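Local coordinates for prolyl-tRNA synthetase (PDB 6UYH) that ligates proline to its cognate tRNA in an ATP-dependent reaction, as a class II aminoacyl-tRNA synthetase, at the interface of chains A and B. Sequence-based numbering; all coordinates share one arbitrary frame. Chains: chain A/B, Prolyl-tRNA synthetase.

Contact 1: the interface of chains A and B. Residues chain A 39, 44-46, 147, 149, 164, 166; chain B 75-79, 117, 123.
The A:Tyr39 ring takes B:Pro77 on one face: CG sits 3.5 Å above the plane, shifted toward the rim, the two groups meeting tip to tip. B:Pro77 is the conserved proline of class II motif 1, the dimer-forming element. Over the centre of the B:Phe76 ring lies A:Ile46 CG2, put there by a chi1 of -63° that leaves this methyl anti to the backbone N. The B:Phe79 ring carries its neighbour B:Leu78 CD2 on one face and meets A:Val149 CG1 in plane at its edge. The B:Arg117 guanidinium has B:Leu78 CA on one face and, in plane at its edge, B:Phe76 O and water 1, which also sits at the A:Tyr166 ring edge.

A:Tyr39, CG anti to the backbone N (chi1 -170°), donates its phenol OH to B:Phe79 O in the carbonyl plane at 2.5 Å, a short bond, while B:Ile123 CG2 packs against the same hydroxyl. A:Glu164 reaches across fully extended. The syn lone pair of OE1 accepts the B:Leu78 N-H at 2.8 Å, almost perfectly straight at 179°. Its OE2 is tied on the anti side to A:Asn147 ND2 at 2.9 Å, so the carboxylate is fixed from both ends. Water 1 links OE2 to A:Tyr166 OH, B:Phe76 O and B:Arg117, whose nearby charge may favour an ionised carboxylate. Water 2 joins A:Tyr166 OH to B:Met75 O and A:Tyr45 O, and B:Met75 CG packs on the phenol end.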
ATOM      1  N   TYR A  39      15.818  10.439  -9.787  1.00 22.03           N
ATOM      2  CA  TYR A  39      14.643  10.906 -10.513  1.00 23.21           C
ATOM      3  C   TYR A  39      14.807  12.396 -10.794  1.00 24.14           C
ATOM      4  O   TYR A  39      15.653  13.064 -10.198  1.00 28.70           O
ATOM      5  CB  TYR A  39      13.385  10.601  -9.685  1.00 19.72           C
ATOM      6  CG  TYR A  39      12.064  10.809 -10.365  1.00 20.77           C
ATOM      7  CD1 TYR A  39      11.721  10.088 -11.506  1.00 19.77           C
ATOM      8  CD2 TYR A  39      11.141  11.691  -9.844  1.00 17.27           C
ATOM      9  CE1 TYR A  39      10.478  10.261 -12.115  1.00 19.39           C
ATOM     10  CE2 TYR A  39       9.899  11.869 -10.439  1.00 16.51           C
ATOM     11  CZ  TYR A  39       9.580  11.162 -11.569  1.00 18.54           C
ATOM     12  OH  TYR A  39       8.345  11.360 -12.141  1.00 21.77           O
ATOM     13  N   CYS A  44      13.082  13.022  -4.640  1.00 18.73           N
ATOM     14  CA  CYS A  44      12.197  11.893  -4.856  1.00 19.24           C
ATOM     15  C   CYS A  44      13.001  10.776  -5.501  1.00 22.02           C
ATOM     16  O   CYS A  44      13.875  11.040  -6.328  1.00 20.96           O
ATOM     17  CB  CYS A  44      11.020  12.291  -5.748  1.00 24.26           C
ATOM     18  SG  CYS A  44      10.017  13.604  -4.985  1.00 26.25           S
ATOM     19  N   TYR A  45      12.715   9.534  -5.110  1.00 17.37           N
ATOM     20  CA  TYR A  45      13.518   8.401  -5.551  1.00 17.70           C
ATOM     21  C   TYR A  45      12.615   7.262  -5.982  1.00 20.84           C
ATOM     22  O   TYR A  45      11.477   7.141  -5.532  1.00 18.99           O
ATOM     23  CB  TYR A  45      14.468   7.925  -4.443  1.00 16.20           C
ATOM     24  CG  TYR A  45      15.287   9.067  -3.857  1.00 17.49           C
ATOM     25  CD1 TYR A  45      16.461   9.473  -4.466  1.00 18.51           C
ATOM     26  CD2 TYR A  45      14.870   9.743  -2.708  1.00 20.53           C
ATOM     27  CE1 TYR A  45      17.211  10.529  -3.955  1.00 21.47           C
ATOM     28  CE2 TYR A  45      15.612  10.801  -2.189  1.00 23.42           C
ATOM     29  CZ  TYR A  45      16.777  11.182  -2.816  1.00 23.12           C
ATOM     30  OH  TYR A  45      17.528  12.223  -2.315  1.00 25.04           O
ATOM     31  N   ILE A  46      13.160   6.410  -6.846  1.00 20.10           N
ATOM     32  CA  ILE A  46      12.476   5.225  -7.362  1.00 21.20           C
ATOM     33  C   ILE A  46      12.877   4.016  -6.520  1.00 20.67           C
ATOM     34  O   ILE A  46      14.073   3.721  -6.383  1.00 20.45           O
ATOM     35  CB  ILE A  46      12.837   4.999  -8.838  1.00 17.74           C
ATOM     36  CG1 ILE A  46      12.353   6.177  -9.689  1.00 20.43           C
ATOM     37  CG2 ILE A  46      12.285   3.646  -9.330  1.00 18.51           C
ATOM     38  CD1 ILE A  46      13.062   6.286 -11.021  1.00 20.70           C
ATOM     39  N   ASN A 147       1.760   7.484   1.370  1.00 15.48           N
ATOM     40  CA  ASN A 147       2.832   8.412   1.028  1.00 14.95           C
ATOM     41  C   ASN A 147       2.619   9.765   1.704  1.00 20.03           C
ATOM     42  O   ASN A 147       1.502  10.154   2.027  1.00 22.14           O
ATOM     43  CB  ASN A 147       2.974   8.571  -0.497  1.00 15.57           C
ATOM     44  CG  ASN A 147       1.700   9.008  -1.182  1.00 25.13           C
ATOM     45  OD1 ASN A 147       0.605   8.886  -0.649  1.00 21.69           O
ATOM     46  ND2 ASN A 147       1.847   9.503  -2.403  1.00 28.80           N
ATOM     47  N   VAL A 149       4.250  13.978   1.842  1.00 17.89           N
ATOM     48  CA  VAL A 149       4.990  15.000   1.100  1.00 17.19           C
ATOM     49  C   VAL A 149       5.381  16.119   2.049  1.00 19.90           C
ATOM     50  O   VAL A 149       4.518  16.721   2.695  1.00 19.86           O
ATOM     51  CB  VAL A 149       4.180  15.567  -0.077  1.00 17.66           C
ATOM     52  CG1 VAL A 149       4.945  16.716  -0.747  1.00 17.91           C
ATOM     53  CG2 VAL A 149       3.855  14.456  -1.089  1.00 22.04           C
ATOM     54  N   GLU A 164       9.102  13.120  -0.985  1.00 18.05           N
ATOM     55  CA  GLU A 164       8.037  12.138  -0.839  1.00 16.03           C
ATOM     56  C   GLU A 164       8.631  10.945  -0.112  1.00 17.37           C
ATOM     57  O   GLU A 164       9.719  10.484  -0.472  1.00 20.45           O
ATOM     58  CB  GLU A 164       7.459  11.686  -2.190  1.00 16.78           C
ATOM     59  CG  GLU A 164       6.308  10.688  -2.004  1.00 19.53           C
ATOM     60  CD  GLU A 164       5.727  10.156  -3.314  1.00 21.01           C
ATOM     61  OE1 GLU A 164       6.346  10.332  -4.380  1.00 22.00           O
ATOM     62  OE2 GLU A 164       4.631   9.566  -3.265  1.00 23.12           O
ATOM     63  N   TYR A 166       7.358   7.204   2.371  1.00 14.34           N
ATOM     64  CA  TYR A 166       6.283   6.263   2.672  1.00 19.41           C
ATOM     65  C   TYR A 166       6.372   5.901   4.144  1.00 18.96           C
ATOM     66  O   TYR A 166       7.471   5.768   4.689  1.00 18.52           O
ATOM     67  CB  TYR A 166       6.388   5.015   1.774  1.00 18.64           C
ATOM     68  CG  TYR A 166       6.508   5.443   0.334  1.00 22.60           C
ATOM     69  CD1 TYR A 166       5.383   5.780  -0.390  1.00 21.39           C
ATOM     70  CD2 TYR A 166       7.755   5.592  -0.278  1.00 22.33           C
ATOM     71  CE1 TYR A 166       5.474   6.225  -1.709  1.00 22.84           C
ATOM     72  CE2 TYR A 166       7.859   6.039  -1.607  1.00 22.22           C
ATOM     73  CZ  TYR A 166       6.715   6.364  -2.304  1.00 23.17           C
ATOM     74  OH  TYR A 166       6.793   6.800  -3.614  1.00 24.87           O
TER
ATOM     75  N   MET B  75       7.773   0.994  -6.340  1.00 16.75           N
ATOM     76  CA  MET B  75       7.070   2.244  -6.098  1.00 14.29           C
ATOM     77  C   MET B  75       7.819   3.375  -6.779  1.00 17.14           C
ATOM     78  O   MET B  75       8.954   3.679  -6.401  1.00 19.00           O
ATOM     79  CB  MET B  75       6.923   2.531  -4.605  1.00 15.05           C
ATOM     80  CG  MET B  75       6.069   3.752  -4.332  1.00 15.53           C
ATOM     81  SD  MET B  75       4.395   3.592  -4.990  1.00 21.59           S
ATOM     82  CE  MET B  75       3.876   2.051  -4.254  1.00 19.96           C
ATOM     83  N   PHE B  76       7.178   4.009  -7.744  1.00 16.35           N
ATOM     84  CA  PHE B  76       7.685   5.204  -8.403  1.00 18.38           C
ATOM     85  C   PHE B  76       7.051   6.450  -7.800  1.00 18.23           C
ATOM     86  O   PHE B  76       6.053   6.365  -7.079  1.00 16.35           O
ATOM     87  CB  PHE B  76       7.383   5.151  -9.899  1.00 15.34           C
ATOM     88  CG  PHE B  76       8.357   4.335 -10.721  1.00 19.41           C
ATOM     89  CD1 PHE B  76       8.272   2.956 -10.751  1.00 17.13           C
ATOM     90  CD2 PHE B  76       9.308   4.970 -11.520  1.00 17.88           C
ATOM     91  CE1 PHE B  76       9.123   2.203 -11.565  1.00 16.23           C
ATOM     92  CE2 PHE B  76      10.163   4.238 -12.321  1.00 20.04           C
ATOM     93  CZ  PHE B  76      10.074   2.849 -12.342  1.00 18.61           C
ATOM     94  N   PRO B  77       7.606   7.636  -8.079  1.00 19.08           N
ATOM     95  CA  PRO B  77       7.139   8.854  -7.397  1.00 19.55           C
ATOM     96  C   PRO B  77       5.739   9.287  -7.792  1.00 16.98           C
ATOM     97  O   PRO B  77       5.233   8.996  -8.878  1.00 16.50           O
ATOM     98  CB  PRO B  77       8.158   9.914  -7.832  1.00 18.55           C
ATOM     99  CG  PRO B  77       9.398   9.129  -8.129  1.00 20.42           C
ATOM    100  CD  PRO B  77       8.888   7.873  -8.775  1.00 17.60           C
ATOM    101  N   LEU B  78       5.134  10.044  -6.865  1.00 15.90           N
ATOM    102  CA  LEU B  78       3.862  10.727  -7.077  1.00 16.44           C
ATOM    103  C   LEU B  78       3.971  11.859  -8.094  1.00 18.16           C
ATOM    104  O   LEU B  78       2.984  12.192  -8.763  1.00 19.95           O
ATOM    105  CB  LEU B  78       3.382  11.294  -5.730  1.00 17.69           C
ATOM    106  CG  LEU B  78       2.187  12.242  -5.765  1.00 22.24           C
ATOM    107  CD1 LEU B  78       0.935  11.462  -6.145  1.00 19.38           C
ATOM    108  CD2 LEU B  78       2.039  12.917  -4.401  1.00 21.88           C
ATOM    109  N   PHE B  79       5.136  12.477  -8.207  1.00 19.26           N
ATOM    110  CA  PHE B  79       5.307  13.680  -9.012  1.00 19.88           C
ATOM    111  C   PHE B  79       5.864  13.371 -10.391  1.00 18.58           C
ATOM    112  O   PHE B  79       6.698  12.479 -10.557  1.00 22.70           O
ATOM    113  CB  PHE B  79       6.258  14.658  -8.325  1.00 18.31           C
ATOM    114  CG  PHE B  79       5.758  15.143  -7.002  1.00 21.83           C
ATOM    115  CD1 PHE B  79       4.600  15.887  -6.929  1.00 22.28           C
ATOM    116  CD2 PHE B  79       6.444  14.848  -5.833  1.00 28.15           C
ATOM    117  CE1 PHE B  79       4.136  16.343  -5.707  1.00 28.87           C
ATOM    118  CE2 PHE B  79       5.984  15.301  -4.608  1.00 29.56           C
ATOM    119  CZ  PHE B  79       4.830  16.050  -4.551  1.00 28.24           C
ATOM    120  N   ARG B 117       0.706  12.369 -10.312  1.00 19.72           N
ATOM    121  CA  ARG B 117       0.482  11.100 -11.020  1.00 16.11           C
ATOM    122  C   ARG B 117      -0.966  10.904 -11.470  1.00 17.89           C
ATOM    123  O   ARG B 117      -1.838  10.688 -10.623  1.00 19.99           O
ATOM    124  CB  ARG B 117       0.891   9.954 -10.084  1.00 18.03           C
ATOM    125  CG  ARG B 117       0.630   8.544 -10.568  1.00 27.30           C
ATOM    126  CD  ARG B 117       1.354   7.547  -9.665  1.00 28.12           C
ATOM    127  NE  ARG B 117       0.993   7.703  -8.258  1.00 24.43           N
ATOM    128  CZ  ARG B 117       1.816   7.496  -7.240  1.00 20.26           C
ATOM    129  NH1 ARG B 117       3.080   7.136  -7.447  1.00 18.71           N
ATOM    130  NH2 ARG B 117       1.378   7.667  -6.002  1.00 26.34           N
ATOM    131  N   ILE B 123       6.287   8.556 -16.025  1.00 20.62           N
ATOM    132  CA  ILE B 123       7.130   8.483 -14.833  1.00 17.17           C
ATOM    133  C   ILE B 123       8.078   7.293 -14.902  1.00 21.42           C
ATOM    134  O   ILE B 123       9.242   7.387 -14.499  1.00 19.43           O
ATOM    135  CB  ILE B 123       6.220   8.411 -13.589  1.00 22.05           C
ATOM    136  CG1 ILE B 123       5.407   9.696 -13.447  1.00 19.83           C
ATOM    137  CG2 ILE B 123       7.050   8.150 -12.320  1.00 20.53           C
ATOM    138  CD1 ILE B 123       4.308   9.604 -12.380  1.00 20.28           C
TER
HETATM  139  O   HOH W   1       4.248   7.395  -4.662  1.00 23.44           O
HETATM  140  O   HOH W   2       8.972   6.520  -5.308  1.00 26.55           O

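Contact 2: the interface of chains A and B. Residues chain A 72-75, 131, 142; chain B 46-49, 52.
A:Met75 O, a backbone carbonyl, accepts the N-H of B:Phe47 across the interface at 2.9 Å and 163° at H. The return bond runs from A:Met75 N to B:Phe47 O at 3.1 Å, so two reciprocal bonds join the residues, and both donors lie in the plane of the carbonyl they address. Together they make an antiparallel beta bridge between the two copies, built from class II motif 1: its long helix 49-68 begins at B:Pro49, and A:Met75 belongs to the segment that follows the same helix in chain A.

B:Trp52, in the first turn of that helix, has its CG anti to the backbone N (chi1 -165°) and lies alongside A:Met75. A:Met75 CB rests 3.5 Å above the indole plane, toward the rim, on the six-membered ring. The thioether bends at chi2 and chi3, which brings its methyl CE back to B:Trp52 CZ2 at 3.6 Å, so the chain follows the ring instead of pointing away. A:Val74 O sits over the same indole.

B:Pro49 is wedged among chain A side chains. A:Val74 CG1 lies beside its CD at 3.5 Å, the two pointing the same way, while the A:Gln72 amide end crosses its CB and CG at about a right angle and A:Leu142 CD2 touches CG. Water 3 bridges the backbone carbonyls A:Asn73 O and B:Pro49 O, 2.8 Å from each oxygen.

Further out, B:Arg48 and A:Trp131 meet tip to tip and stack, with guanidinium and indole planes 14° apart. A bend at chi3 lays the guanidinium flat: its centre lies over A:Trp131 NE1, and NH2 stands 3.7 Å from the centroid of the five-membered ring as a cation-pi contact. The guanidinium meets the pi face of the indole at NE1, the N-H pointing along the ring plane, and the ring's electrons would steady the charge.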
ATOM      1  N   GLN A  72      -6.898  -1.135  13.298  1.00 17.96           N
ATOM      2  CA  GLN A  72      -7.462  -1.437  11.981  1.00 17.16           C
ATOM      3  C   GLN A  72      -6.918  -0.495  10.919  1.00 20.14           C
ATOM      4  O   GLN A  72      -6.757   0.707  11.166  1.00 20.03           O
ATOM      5  CB  GLN A  72      -8.987  -1.329  11.989  1.00 21.12           C
ATOM      6  CG  GLN A  72      -9.675  -2.117  13.074  1.00 21.99           C
ATOM      7  CD  GLN A  72     -11.179  -1.929  12.997  1.00 34.69           C
ATOM      8  OE1 GLN A  72     -11.876  -2.739  12.407  1.00 38.97           O
ATOM      9  NE2 GLN A  72     -11.676  -0.836  13.572  1.00 39.27           N
ATOM     10  N   ASN A  73      -6.683  -1.025   9.711  1.00 15.63           N
ATOM     11  CA  ASN A  73      -6.161  -0.191   8.630  1.00 14.92           C
ATOM     12  C   ASN A  73      -7.286   0.558   7.926  1.00 14.39           C
ATOM     13  O   ASN A  73      -8.394   0.033   7.747  1.00 14.99           O
ATOM     14  CB  ASN A  73      -5.396  -1.025   7.599  1.00 16.24           C
ATOM     15  CG  ASN A  73      -4.065  -1.516   8.125  1.00 21.26           C
ATOM     16  OD1 ASN A  73      -3.602  -1.072   9.183  1.00 17.68           O
ATOM     17  ND2 ASN A  73      -3.431  -2.423   7.382  1.00 21.93           N
ATOM     18  N   VAL A  74      -6.986   1.788   7.517  1.00 16.68           N
ATOM     19  CA  VAL A  74      -7.916   2.672   6.821  1.00 17.62           C
ATOM     20  C   VAL A  74      -7.175   3.344   5.669  1.00 17.06           C
ATOM     21  O   VAL A  74      -5.982   3.121   5.460  1.00 16.47           O
ATOM     22  CB  VAL A  74      -8.501   3.748   7.758  1.00 14.40           C
ATOM     23  CG1 VAL A  74      -9.328   3.098   8.857  1.00 20.39           C
ATOM     24  CG2 VAL A  74      -7.370   4.597   8.360  1.00 17.75           C
ATOM     25  N   MET A  75      -7.881   4.211   4.932  1.00 17.60           N
ATOM     26  CA  MET A  75      -7.194   5.122   4.018  1.00 14.62           C
ATOM     27  C   MET A  75      -7.945   6.447   3.971  1.00 14.64           C
ATOM     28  O   MET A  75      -9.068   6.511   3.455  1.00 16.78           O
ATOM     29  CB  MET A  75      -7.063   4.542   2.612  1.00 14.11           C
ATOM     30  CG  MET A  75      -6.184   5.425   1.706  1.00 15.24           C
ATOM     31  SD  MET A  75      -4.510   5.652   2.369  1.00 21.39           S
ATOM     32  CE  MET A  75      -3.995   3.953   2.575  1.00 17.80           C
ATOM     33  N   TRP A 131     -17.066  10.197  15.060  1.00 22.36           N
ATOM     34  CA  TRP A 131     -17.232   8.775  15.336  1.00 24.82           C
ATOM     35  C   TRP A 131     -17.275   8.458  16.825  1.00 31.25           C
ATOM     36  O   TRP A 131     -17.882   7.454  17.217  1.00 29.35           O
ATOM     37  CB  TRP A 131     -16.101   7.978  14.685  1.00 23.30           C
ATOM     38  CG  TRP A 131     -16.117   8.029  13.198  1.00 23.21           C
ATOM     39  CD1 TRP A 131     -17.193   8.260  12.405  1.00 23.54           C
ATOM     40  CD2 TRP A 131     -14.999   7.848  12.321  1.00 22.60           C
ATOM     41  NE1 TRP A 131     -16.818   8.231  11.080  1.00 23.03           N
ATOM     42  CE2 TRP A 131     -15.476   7.978  11.005  1.00 21.02           C
ATOM     43  CE3 TRP A 131     -13.639   7.593  12.525  1.00 24.68           C
ATOM     44  CZ2 TRP A 131     -14.646   7.856   9.890  1.00 20.09           C
ATOM     45  CZ3 TRP A 131     -12.813   7.459  11.416  1.00 22.49           C
ATOM     46  CH2 TRP A 131     -13.321   7.601  10.115  1.00 16.56           C
ATOM     47  N   LEU A 142      -6.669   3.361  14.635  1.00 18.79           N
ATOM     48  CA  LEU A 142      -6.600   3.246  13.184  1.00 17.51           C
ATOM     49  C   LEU A 142      -5.170   3.463  12.711  1.00 18.92           C
ATOM     50  O   LEU A 142      -4.385   4.167  13.349  1.00 20.87           O
ATOM     51  CB  LEU A 142      -7.529   4.258  12.517  1.00 19.48           C
ATOM     52  CG  LEU A 142      -9.003   4.198  12.949  1.00 19.22           C
ATOM     53  CD1 LEU A 142      -9.820   5.279  12.239  1.00 19.21           C
ATOM     54  CD2 LEU A 142      -9.619   2.805  12.713  1.00 19.67           C
TER
ATOM     55  N   ILE B  46     -13.291   9.042   2.452  1.00 16.81           N
ATOM     56  CA  ILE B  46     -12.575   8.351   3.522  1.00 15.07           C
ATOM     57  C   ILE B  46     -12.960   6.878   3.463  1.00 18.93           C
ATOM     58  O   ILE B  46     -14.147   6.551   3.518  1.00 16.43           O
ATOM     59  CB  ILE B  46     -12.927   8.948   4.890  1.00 15.06           C
ATOM     60  CG1 ILE B  46     -12.439  10.401   4.986  1.00 15.94           C
ATOM     61  CG2 ILE B  46     -12.360   8.056   6.016  1.00 16.76           C
ATOM     62  CD1 ILE B  46     -13.141  11.230   6.074  1.00 15.84           C
ATOM     63  N   PHE B  47     -11.968   5.991   3.346  1.00 16.22           N
ATOM     64  CA  PHE B  47     -12.202   4.541   3.314  1.00 15.64           C
ATOM     65  C   PHE B  47     -12.042   4.011   4.735  1.00 18.39           C
ATOM     66  O   PHE B  47     -10.922   3.951   5.255  1.00 17.14           O
ATOM     67  CB  PHE B  47     -11.212   3.823   2.387  1.00 16.30           C
ATOM     68  CG  PHE B  47     -11.384   4.122   0.915  1.00 18.69           C
ATOM     69  CD1 PHE B  47     -11.391   5.427   0.442  1.00 27.38           C
ATOM     70  CD2 PHE B  47     -11.477   3.090  -0.002  1.00 17.05           C
ATOM     71  CE1 PHE B  47     -11.537   5.696  -0.915  1.00 32.65           C
ATOM     72  CE2 PHE B  47     -11.609   3.346  -1.373  1.00 18.03           C
ATOM     73  CZ  PHE B  47     -11.645   4.650  -1.825  1.00 25.05           C
ATOM     74  N   ARG B  48     -13.152   3.622   5.364  1.00 16.22           N
ATOM     75  CA  ARG B  48     -13.145   3.148   6.743  1.00 15.69           C
ATOM     76  C   ARG B  48     -12.733   1.671   6.779  1.00 15.67           C
ATOM     77  O   ARG B  48     -12.623   1.034   5.733  1.00 18.27           O
ATOM     78  CB  ARG B  48     -14.526   3.392   7.353  1.00 16.81           C
ATOM     79  CG  ARG B  48     -14.875   4.881   7.410  1.00 17.91           C
ATOM     80  CD  ARG B  48     -16.261   5.092   8.022  1.00 17.69           C
ATOM     81  NE  ARG B  48     -16.249   4.752   9.441  1.00 19.73           N
ATOM     82  CZ  ARG B  48     -17.282   4.919  10.258  1.00 23.64           C
ATOM     83  NH1 ARG B  48     -18.414   5.442   9.801  1.00 22.43           N
ATOM     84  NH2 ARG B  48     -17.171   4.580  11.541  1.00 25.39           N
ATOM     85  N   PRO B  49     -12.467   1.105   7.964  1.00 15.01           N
ATOM     86  CA  PRO B  49     -11.821  -0.230   8.008  1.00 15.63           C
ATOM     87  C   PRO B  49     -12.523  -1.332   7.230  1.00 19.30           C
ATOM     88  O   PRO B  49     -11.856  -2.105   6.523  1.00 18.59           O
ATOM     89  CB  PRO B  49     -11.808  -0.557   9.504  1.00 16.78           C
ATOM     90  CG  PRO B  49     -11.701   0.783  10.152  1.00 17.55           C
ATOM     91  CD  PRO B  49     -12.550   1.694   9.313  1.00 15.79           C
ATOM     92  N   TRP B  52     -11.771  -0.610   3.501  1.00 17.75           N
ATOM     93  CA  TRP B  52     -10.392  -0.824   3.095  1.00 16.51           C
ATOM     94  C   TRP B  52     -10.040  -2.305   3.114  1.00 14.08           C
ATOM     95  O   TRP B  52      -9.241  -2.757   2.288  1.00 16.37           O
ATOM     96  CB  TRP B  52      -9.442  -0.011   3.996  1.00 14.52           C
ATOM     97  CG  TRP B  52      -8.052   0.109   3.438  1.00 15.39           C
ATOM     98  CD1 TRP B  52      -6.903  -0.392   3.992  1.00 13.70           C
ATOM     99  CD2 TRP B  52      -7.663   0.750   2.214  1.00 13.39           C
ATOM    100  NE1 TRP B  52      -5.837  -0.107   3.182  1.00 17.92           N
ATOM    101  CE2 TRP B  52      -6.270   0.599   2.091  1.00 17.03           C
ATOM    102  CE3 TRP B  52      -8.359   1.439   1.215  1.00 15.67           C
ATOM    103  CZ2 TRP B  52      -5.555   1.117   1.006  1.00 16.72           C
ATOM    104  CZ3 TRP B  52      -7.645   1.964   0.130  1.00 19.15           C
ATOM    105  CH2 TRP B  52      -6.257   1.797   0.043  1.00 21.72           C
TER
HETATM  106  O   HOH W   3      -9.222  -2.608   7.418  1.00 21.69           O

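Contact 1 and contact 2 lie about 23 Å apart, centre to centre of their C-alpha atoms, and share sequence stretches. Segment 72-79 comes from chain B in contact 1 (75-79) and from chain A in contact 2 (72-75); residues 44-52 and helix 121-131 likewise change chains, while strand 140-149 comes from chain A in both. B:Met75 and A:Ile46 in contact 1 return as A:Met75 and B:Ile46 in contact 2. By the two-fold, each subunit offers 72-79 to its partner's 44-52. Such a reciprocal join by motif 1 fits the class II homodimer, and would couple motif 2 strands 140-149 and 164-174 to the neighbouring subunit.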